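Local coordinates for protein histidinol-phosphatase (Listeria monocytogenes serotype 4b str. H7858, PDB 6NLR) that probably hydrolyses histidinol phosphate to histidinol and phosphate in histidine biosynthesis, using a trinuclear metal centre, at residues 87-99 / 111-125. Residues are numbered along the deposited sequence; the frame is centred on the assembly and turned at random.
Sequences LIHIGFEVDYLIG and YGPQTDDGVLSLHFL. With MN (manganese (II) ion), chain E; CO (cobalt (II) ion), chain F.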
ATOM      1  N   LEU A  87      -0.939   7.692 -19.893  1.00 30.94           N
ATOM      2  CA  LEU A  87      -0.531   6.273 -19.903  1.00 31.23           C
ATOM      3  C   LEU A  87      -1.074   5.607 -18.632  1.00 29.08           C
ATOM      4  O   LEU A  87      -0.599   5.942 -17.526  1.00 27.41           O
ATOM      5  CB  LEU A  87       0.989   6.169 -20.014  1.00 32.71           C
ATOM      6  CG  LEU A  87       1.535   4.739 -19.977  1.00 33.50           C
ATOM      7  CD1 LEU A  87       0.877   3.897 -21.071  1.00 35.04           C
ATOM      8  CD2 LEU A  87       3.061   4.749 -20.115  1.00 33.71           C
ATOM      9  N   ILE A  88      -2.034   4.700 -18.789  1.00 27.96           N
ATOM     10  CA  ILE A  88      -2.680   3.986 -17.650  1.00 28.60           C
ATOM     11  C   ILE A  88      -2.102   2.578 -17.543  1.00 27.74           C
ATOM     12  O   ILE A  88      -2.086   1.871 -18.545  1.00 30.19           O
ATOM     13  CB  ILE A  88      -4.208   4.020 -17.796  1.00 28.86           C
ATOM     14  CG1 ILE A  88      -4.687   5.474 -17.682  1.00 29.65           C
ATOM     15  CG2 ILE A  88      -4.866   3.098 -16.781  1.00 27.33           C
ATOM     16  CD1 ILE A  88      -6.148   5.688 -17.917  1.00 32.17           C
ATOM     17  N   HIS A  89      -1.627   2.216 -16.362  1.00 26.94           N
ATOM     18  CA  HIS A  89      -1.206   0.837 -16.029  1.00 26.02           C
ATOM     19  C   HIS A  89      -2.314   0.204 -15.183  1.00 27.10           C
ATOM     20  O   HIS A  89      -3.032   0.939 -14.470  1.00 27.90           O
ATOM     21  CB  HIS A  89       0.154   0.812 -15.326  1.00 25.99           C
ATOM     22  CG  HIS A  89       1.254   1.492 -16.063  1.00 27.93           C
ATOM     23  ND1 HIS A  89       1.715   1.047 -17.267  1.00 31.18           N
ATOM     24  CD2 HIS A  89       1.999   2.589 -15.748  1.00 30.82           C
ATOM     25  CE1 HIS A  89       2.702   1.831 -17.682  1.00 33.39           C
ATOM     26  NE2 HIS A  89       2.892   2.798 -16.755  1.00 31.19           N
ATOM     27  N   ILE A  90      -2.469  -1.109 -15.301  1.00 26.98           N
ATOM     28  CA  ILE A  90      -3.497  -1.890 -14.575  1.00 27.01           C
ATOM     29  C   ILE A  90      -2.787  -2.977 -13.783  1.00 25.67           C
ATOM     30  O   ILE A  90      -1.993  -3.718 -14.336  1.00 27.13           O
ATOM     31  CB  ILE A  90      -4.525  -2.472 -15.552  1.00 28.67           C
ATOM     32  CG1 ILE A  90      -5.123  -1.378 -16.445  1.00 30.80           C
ATOM     33  CG2 ILE A  90      -5.586  -3.232 -14.775  1.00 28.74           C
ATOM     34  CD1 ILE A  90      -5.986  -1.893 -17.567  1.00 31.34           C
ATOM     35  N   GLY A  91      -3.101  -3.082 -12.508  1.00 25.99           N
ATOM     36  CA  GLY A  91      -2.599  -4.181 -11.673  1.00 22.73           C
ATOM     37  C   GLY A  91      -3.312  -4.204 -10.351  1.00 22.66           C
ATOM     38  O   GLY A  91      -4.500  -3.811 -10.288  1.00 24.54           O
ATOM     39  N   PHE A  92      -2.626  -4.692  -9.332  1.00 22.36           N
ATOM     40  CA  PHE A  92      -3.196  -4.844  -7.981  1.00 21.60           C
ATOM     41  C   PHE A  92      -2.269  -4.244  -6.943  1.00 20.15           C
ATOM     42  O   PHE A  92      -1.022  -4.266  -7.117  1.00 19.83           O
ATOM     43  CB  PHE A  92      -3.391  -6.330  -7.671  1.00 24.15           C
ATOM     44  CG  PHE A  92      -4.351  -7.007  -8.606  1.00 25.22           C
ATOM     45  CD1 PHE A  92      -5.721  -6.803  -8.481  1.00 26.68           C
ATOM     46  CD2 PHE A  92      -3.881  -7.810  -9.632  1.00 28.12           C
ATOM     47  CE1 PHE A  92      -6.613  -7.404  -9.359  1.00 29.33           C
ATOM     48  CE2 PHE A  92      -4.777  -8.442 -10.482  1.00 29.31           C
ATOM     49  CZ  PHE A  92      -6.134  -8.239 -10.340  1.00 29.99           C
ATOM     50  N   GLU A  93      -2.883  -3.753  -5.871  1.00 20.66           N
ATOM     51  CA  GLU A  93      -2.256  -3.668  -4.544  1.00 19.71           C
ATOM     52  C   GLU A  93      -2.446  -5.053  -3.932  1.00 21.05           C
ATOM     53  O   GLU A  93      -3.589  -5.403  -3.534  1.00 20.94           O
ATOM     54  CB  GLU A  93      -2.845  -2.568  -3.677  1.00 19.72           C
ATOM     55  CG  GLU A  93      -2.017  -2.365  -2.415  1.00 20.69           C
ATOM     56  CD  GLU A  93      -2.520  -1.290  -1.475  1.00 20.49           C
ATOM     57  OE1 GLU A  93      -3.564  -0.689  -1.795  1.00 19.24           O
ATOM     58  OE2 GLU A  93      -1.855  -1.058  -0.435  1.00 21.65           O
ATOM     59  N   VAL A  94      -1.362  -5.823  -3.927  1.00 20.32           N
ATOM     60  CA  VAL A  94      -1.344  -7.228  -3.469  1.00 21.66           C
ATOM     61  C   VAL A  94      -1.018  -7.226  -1.980  1.00 22.21           C
ATOM     62  O   VAL A  94       0.024  -6.695  -1.601  1.00 22.87           O
ATOM     63  CB  VAL A  94      -0.349  -8.051  -4.296  1.00 22.25           C
ATOM     64  CG1 VAL A  94      -0.358  -9.504  -3.869  1.00 23.96           C
ATOM     65  CG2 VAL A  94      -0.646  -7.924  -5.790  1.00 22.83           C
ATOM     66  N   ASP A  95      -1.888  -7.817  -1.167  1.00 23.27           N
ATOM     67  CA  ASP A  95      -1.586  -8.065   0.262  1.00 22.52           C
ATOM     68  C   ASP A  95      -0.453  -9.088   0.335  1.00 23.21           C
ATOM     69  O   ASP A  95      -0.563 -10.164  -0.312  1.00 24.25           O
ATOM     70  CB  ASP A  95      -2.817  -8.554   1.022  1.00 23.34           C
ATOM     71  CG  ASP A  95      -3.667  -7.398   1.489  1.00 24.91           C
ATOM     72  OD1 ASP A  95      -3.369  -6.850   2.587  1.00 27.45           O
ATOM     73  OD2 ASP A  95      -4.552  -7.016   0.719  1.00 28.38           O
ATOM     74  N   TYR A  96       0.584  -8.771   1.100  1.00 21.54           N
ATOM     75  CA  TYR A  96       1.505  -9.788   1.644  1.00 23.07           C
ATOM     76  C   TYR A  96       0.787 -10.397   2.857  1.00 24.01           C
ATOM     77  O   TYR A  96       0.544  -9.692   3.867  1.00 21.72           O
ATOM     78  CB  TYR A  96       2.896  -9.239   1.955  1.00 22.00           C
ATOM     79  CG  TYR A  96       3.805 -10.346   2.401  1.00 23.41           C
ATOM     80  CD1 TYR A  96       4.220 -11.324   1.500  1.00 23.81           C
ATOM     81  CD2 TYR A  96       4.155 -10.501   3.730  1.00 25.12           C
ATOM     82  CE1 TYR A  96       4.994 -12.398   1.911  1.00 22.87           C
ATOM     83  CE2 TYR A  96       4.951 -11.556   4.146  1.00 26.27           C
ATOM     84  CZ  TYR A  96       5.363 -12.505   3.231  1.00 23.11           C
ATOM     85  OH  TYR A  96       6.129 -13.538   3.641  1.00 26.59           O
ATOM     86  N   LEU A  97       0.385 -11.661   2.718  1.00 25.52           N
ATOM     87  CA  LEU A  97      -0.324 -12.431   3.776  1.00 26.93           C
ATOM     88  C   LEU A  97       0.668 -13.436   4.379  1.00 24.96           C
ATOM     89  O   LEU A  97       1.005 -14.448   3.714  1.00 24.40           O
ATOM     90  CB  LEU A  97      -1.547 -13.114   3.151  1.00 26.48           C
ATOM     91  CG  LEU A  97      -2.599 -12.177   2.548  1.00 28.10           C
ATOM     92  CD1 LEU A  97      -3.724 -12.976   1.897  1.00 30.04           C
ATOM     93  CD2 LEU A  97      -3.176 -11.203   3.581  1.00 26.17           C
ATOM     94  N   ILE A  98       1.144 -13.129   5.581  1.00 25.76           N
ATOM     95  CA  ILE A  98       2.161 -13.946   6.311  1.00 27.08           C
ATOM     96  C   ILE A  98       1.595 -15.361   6.491  1.00 30.19           C
ATOM     97  O   ILE A  98       0.465 -15.492   7.009  1.00 30.04           O
ATOM     98  CB  ILE A  98       2.517 -13.271   7.647  1.00 30.55           C
ATOM     99  CG1 ILE A  98       3.211 -11.925   7.414  1.00 28.12           C
ATOM    100  CG2 ILE A  98       3.366 -14.200   8.524  1.00 31.52           C
ATOM    101  CD1 ILE A  98       3.092 -10.970   8.566  1.00 29.09           C
ATOM    102  N   GLY A  99       2.315 -16.364   5.989  1.00 31.38           N
ATOM    103  CA  GLY A  99       1.925 -17.780   6.047  1.00 31.78           C
ATOM    104  C   GLY A  99       1.046 -18.190   4.876  1.00 32.36           C
ATOM    105  O   GLY A  99       0.688 -19.364   4.837  1.00 33.47           O
ATOM    106  N   TYR A 111      -3.102 -14.303 -12.640  1.00 29.46           N
ATOM    107  CA  TYR A 111      -3.614 -12.987 -13.108  1.00 30.01           C
ATOM    108  C   TYR A 111      -2.473 -12.028 -13.478  1.00 28.54           C
ATOM    109  O   TYR A 111      -2.730 -11.055 -14.210  1.00 27.56           O
ATOM    110  CB  TYR A 111      -4.543 -12.388 -12.053  1.00 32.68           C
ATOM    111  CG  TYR A 111      -5.785 -13.220 -11.863  1.00 33.47           C
ATOM    112  CD1 TYR A 111      -6.817 -13.189 -12.787  1.00 34.68           C
ATOM    113  CD2 TYR A 111      -5.893 -14.086 -10.791  1.00 36.29           C
ATOM    114  CE1 TYR A 111      -7.939 -13.986 -12.642  1.00 34.01           C
ATOM    115  CE2 TYR A 111      -7.005 -14.894 -10.635  1.00 37.88           C
ATOM    116  CZ  TYR A 111      -8.034 -14.835 -11.554  1.00 36.33           C
ATOM    117  OH  TYR A 111      -9.120 -15.637 -11.362  1.00 39.24           O
ATOM    118  N   GLY A 112      -1.248 -12.316 -13.044  1.00 27.51           N
ATOM    119  CA  GLY A 112      -0.075 -11.476 -13.334  1.00 27.91           C
ATOM    120  C   GLY A 112       0.034 -11.102 -14.810  1.00 27.76           C
ATOM    121  O   GLY A 112       0.331  -9.960 -15.115  1.00 26.90           O
ATOM    122  N   PRO A 113      -0.165 -12.036 -15.766  1.00 28.34           N
ATOM    123  CA  PRO A 113      -0.053 -11.720 -17.190  1.00 29.16           C
ATOM    124  C   PRO A 113      -1.025 -10.633 -17.668  1.00 32.55           C
ATOM    125  O   PRO A 113      -0.777 -10.086 -18.708  1.00 35.47           O
ATOM    126  CB  PRO A 113      -0.348 -13.072 -17.883  1.00 31.52           C
ATOM    127  CG  PRO A 113       0.094 -14.087 -16.860  1.00 30.70           C
ATOM    128  CD  PRO A 113      -0.384 -13.472 -15.551  1.00 30.58           C
ATOM    129  N   GLN A 114      -2.105 -10.346 -16.930  1.00 31.33           N
ATOM    130  CA  GLN A 114      -3.102  -9.311 -17.328  1.00 32.05           C
ATOM    131  C   GLN A 114      -2.718  -7.935 -16.765  1.00 30.47           C
ATOM    132  O   GLN A 114      -3.492  -6.999 -16.957  1.00 30.87           O
ATOM    133  CB  GLN A 114      -4.496  -9.729 -16.859  1.00 32.33           C
ATOM    134  CG  GLN A 114      -5.090 -10.856 -17.704  1.00 32.54           C
ATOM    135  CD  GLN A 114      -6.432 -11.254 -17.149  1.00 34.26           C
ATOM    136  OE1 GLN A 114      -7.435 -10.585 -17.399  1.00 33.37           O
ATOM    137  NE2 GLN A 114      -6.440 -12.319 -16.361  1.00 33.13           N
ATOM    138  N   THR A 115      -1.567  -7.814 -16.101  1.00 30.63           N
ATOM    139  CA  THR A 115      -1.173  -6.598 -15.344  1.00 29.78           C
ATOM    140  C   THR A 115       0.115  -6.027 -15.928  1.00 29.49           C
ATOM    141  O   THR A 115       0.843  -6.766 -16.554  1.00 26.71           O
ATOM    142  CB  THR A 115      -0.982  -6.892 -13.855  1.00 28.59           C
ATOM    143  OG1 THR A 115       0.183  -7.702 -13.686  1.00 27.56           O
ATOM    144  CG2 THR A 115      -2.182  -7.585 -13.256  1.00 30.51           C
ATOM    145  N   ASP A 116       0.385  -4.782 -15.583  1.00 30.23           N
ATOM    146  CA  ASP A 116       1.391  -3.860 -16.139  1.00 34.47           C
ATOM    147  C   ASP A 116       2.102  -3.105 -15.006  1.00 29.66           C
ATOM    148  O   ASP A 116       3.014  -2.341 -15.279  1.00 29.97           O
ATOM    149  CB  ASP A 116       0.571  -2.838 -16.921  1.00 44.43           C
ATOM    150  CG  ASP A 116       1.334  -2.129 -17.993  1.00 52.41           C
ATOM    151  OD1 ASP A 116       2.511  -2.477 -18.154  1.00 68.45           O
ATOM    152  OD2 ASP A 116       0.737  -1.241 -18.653  1.00 60.19           O
ATOM    153  N   ASP A 117       1.608  -3.207 -13.770  1.00 27.71           N
ATOM    154  CA  ASP A 117       2.212  -2.547 -12.582  1.00 25.67           C
ATOM    155  C   ASP A 117       1.661  -3.262 -11.355  1.00 24.31           C
ATOM    156  O   ASP A 117       0.801  -4.173 -11.498  1.00 24.33           O
ATOM    157  CB  ASP A 117       1.939  -1.038 -12.566  1.00 24.55           C
ATOM    158  CG  ASP A 117       2.872  -0.200 -11.699  1.00 25.61           C
ATOM    159  OD1 ASP A 117       3.870  -0.757 -11.174  1.00 22.82           O
ATOM    160  OD2 ASP A 117       2.595   1.034 -11.554  1.00 24.69           O
ATOM    161  N   GLY A 118       2.157  -2.887 -10.191  1.00 23.62           N
ATOM    162  CA  GLY A 118       1.773  -3.572  -8.949  1.00 24.77           C
ATOM    163  C   GLY A 118       2.435  -2.933  -7.759  1.00 23.64           C
ATOM    164  O   GLY A 118       3.498  -2.314  -7.916  1.00 22.33           O
ATOM    165  N   VAL A 119       1.780  -3.071  -6.612  1.00 22.51           N
ATOM    166  CA  VAL A 119       2.305  -2.682  -5.288  1.00 20.12           C
ATOM    167  C   VAL A 119       2.114  -3.892  -4.379  1.00 20.50           C
ATOM    168  O   VAL A 119       1.029  -4.521  -4.426  1.00 21.29           O
ATOM    169  CB  VAL A 119       1.588  -1.415  -4.789  1.00 20.49           C
ATOM    170  CG1 VAL A 119       2.012  -1.066  -3.387  1.00 19.96           C
ATOM    171  CG2 VAL A 119       1.839  -0.224  -5.708  1.00 21.32           C
ATOM    172  N   LEU A 120       3.136  -4.238  -3.607  1.00 19.90           N
ATOM    173  CA  LEU A 120       3.017  -5.282  -2.568  1.00 20.96           C
ATOM    174  C   LEU A 120       2.970  -4.570  -1.227  1.00 21.04           C
ATOM    175  O   LEU A 120       3.941  -3.863  -0.907  1.00 20.57           O
ATOM    176  CB  LEU A 120       4.197  -6.243  -2.667  1.00 20.37           C
ATOM    177  CG  LEU A 120       4.183  -7.397  -1.671  1.00 20.69           C
ATOM    178  CD1 LEU A 120       3.041  -8.346  -1.964  1.00 20.92           C
ATOM    179  CD2 LEU A 120       5.526  -8.127  -1.694  1.00 23.05           C
ATOM    180  N   SER A 121       1.874  -4.754  -0.504  1.00 20.09           N
ATOM    181  CA  SER A 121       1.546  -4.010   0.734  1.00 20.27           C
ATOM    182  C   SER A 121       1.287  -4.983   1.889  1.00 19.38           C
ATOM    183  O   SER A 121       0.568  -5.981   1.692  1.00 18.97           O
ATOM    184  CB  SER A 121       0.352  -3.129   0.515  1.00 21.12           C
ATOM    185  OG  SER A 121       0.700  -2.070  -0.348  1.00 23.27           O
ATOM    186  N   LEU A 122       1.787  -4.640   3.061  1.00 19.42           N
ATOM    187  CA  LEU A 122       1.440  -5.325   4.331  1.00 21.07           C
ATOM    188  C   LEU A 122       0.329  -4.537   5.053  1.00 19.47           C
ATOM    189  O   LEU A 122       0.577  -3.367   5.461  1.00 17.81           O
ATOM    190  CB  LEU A 122       2.708  -5.450   5.174  1.00 20.38           C
ATOM    191  CG  LEU A 122       2.539  -6.219   6.475  1.00 22.40           C
ATOM    192  CD1 LEU A 122       2.324  -7.707   6.194  1.00 25.64           C
ATOM    193  CD2 LEU A 122       3.724  -5.982   7.378  1.00 23.62           C
ATOM    194  N   HIS A 123      -0.821  -5.177   5.281  1.00 18.04           N
ATOM    195  CA  HIS A 123      -2.008  -4.562   5.945  1.00 19.75           C
ATOM    196  C   HIS A 123      -2.442  -5.358   7.180  1.00 20.78           C
ATOM    197  O   HIS A 123      -3.238  -4.812   7.966  1.00 19.56           O
ATOM    198  CB  HIS A 123      -3.209  -4.453   4.993  1.00 20.65           C
ATOM    199  CG  HIS A 123      -3.000  -3.589   3.793  1.00 21.70           C
ATOM    200  ND1 HIS A 123      -3.146  -4.082   2.509  1.00 23.73           N
ATOM    201  CD2 HIS A 123      -2.653  -2.293   3.658  1.00 21.47           C
ATOM    202  CE1 HIS A 123      -2.902  -3.119   1.637  1.00 22.53           C
ATOM    203  NE2 HIS A 123      -2.577  -2.030   2.311  1.00 23.41           N
ATOM    204  N   PHE A 124      -1.975  -6.596   7.344  1.00 21.14           N
ATOM    205  CA  PHE A 124      -2.424  -7.513   8.418  1.00 22.21           C
ATOM    206  C   PHE A 124      -1.205  -8.139   9.100  1.00 22.22           C
ATOM    207  O   PHE A 124      -0.248  -8.550   8.416  1.00 22.17           O
ATOM    208  CB  PHE A 124      -3.315  -8.618   7.855  1.00 24.63           C
ATOM    209  CG  PHE A 124      -4.623  -8.153   7.268  1.00 25.11           C
ATOM    210  CD1 PHE A 124      -5.726  -7.951   8.078  1.00 25.17           C
ATOM    211  CD2 PHE A 124      -4.753  -7.964   5.894  1.00 24.72           C
ATOM    212  CE1 PHE A 124      -6.934  -7.546   7.526  1.00 26.71           C
ATOM    213  CE2 PHE A 124      -5.951  -7.539   5.350  1.00 25.12           C
ATOM    214  CZ  PHE A 124      -7.035  -7.328   6.167  1.00 26.81           C
ATOM    215  N   LEU A 125      -1.251  -8.208  10.424  1.00 22.98           N
ATOM    216  CA  LEU A 125      -0.270  -8.934  11.264  1.00 22.59           C
ATOM    217  C   LEU A 125      -1.022  -9.892  12.164  1.00 21.37           C
ATOM    218  O   LEU A 125      -2.202  -9.648  12.461  1.00 22.34           O
ATOM    219  CB  LEU A 125       0.451  -7.938  12.176  1.00 22.66           C
ATOM    220  CG  LEU A 125       1.560  -7.124  11.563  1.00 26.30           C
ATOM    221  CD1 LEU A 125       2.087  -6.146  12.612  1.00 23.85           C
ATOM    222  CD2 LEU A 125       2.652  -8.044  11.046  1.00 27.85           C
TER
HETATM  223 MN    MN E 302      -2.502  -0.185   1.338  0.78 16.40          MN
HETATM  224 CO    CO F 303      -3.846   1.444  -1.553  1.00 22.38          CO
HETATM  225  O   HOH W   1      -0.279  -6.423 -10.119  1.00 22.66           O
HETATM  226  O   HOH W   2      -1.456  -7.701   4.282  1.00 22.31           O
HETATM  227  O   HOH W   3       0.106 -10.441   6.490  1.00 24.44           O
HETATM  228  O   HOH W   4      -2.954   0.963   3.306  1.00 42.97           O
HETATM  229  O   HOH W   5      -2.710   1.293   0.332  1.00 18.48           O
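The imidazole of His123 is gripped at its edge from two sides: ND1 donates to Asp95 OD1 (2.8 Å), while NE2 binds the manganese ion at 2.1 Å. Asp95 turns its carboxylate 63° from the ring, and OD1 is met from above the carboxylate plane; a water that also bonds the backbone N of His123 gives OD1 a second donor. The Phe124 ring brings its edge to the same oxygen. Glu93, its CG anti to the backbone N (chi1 -171°) and its chain extended, bridges two of the three metals: OE1 binds cobalt and OE2 manganese. Ser121 OG donates to the anti lone pair of Glu93 OE2 at 2.7 Å, fixing the carboxylate from the neighbouring strand. Between the parallel strands 87-95 and 117-121 run bonds such as Val94 N to Val119 O (2.8 Å), and on the face away from the metals Leu120 CD1 packs on Val94 CG1 (4.1 Å). At the far end His89 ND1 points straight at Asp116 OD2 (2.8 Å), ring and carboxylate planes 84° apart; His89 NE2 bonds Glu34. His181 completes the protein ligands of this manganese, and His6, His8 and Asp258 those of cobalt. This beta-alpha-beta unit of the PHP domain thus presents one first-shell ligand from strand 87-95 and one from the short loop after 117-121, with Asp95 and Ser121 as second shell; the Asp95 bond probably makes His123 a stronger electron donor to manganese.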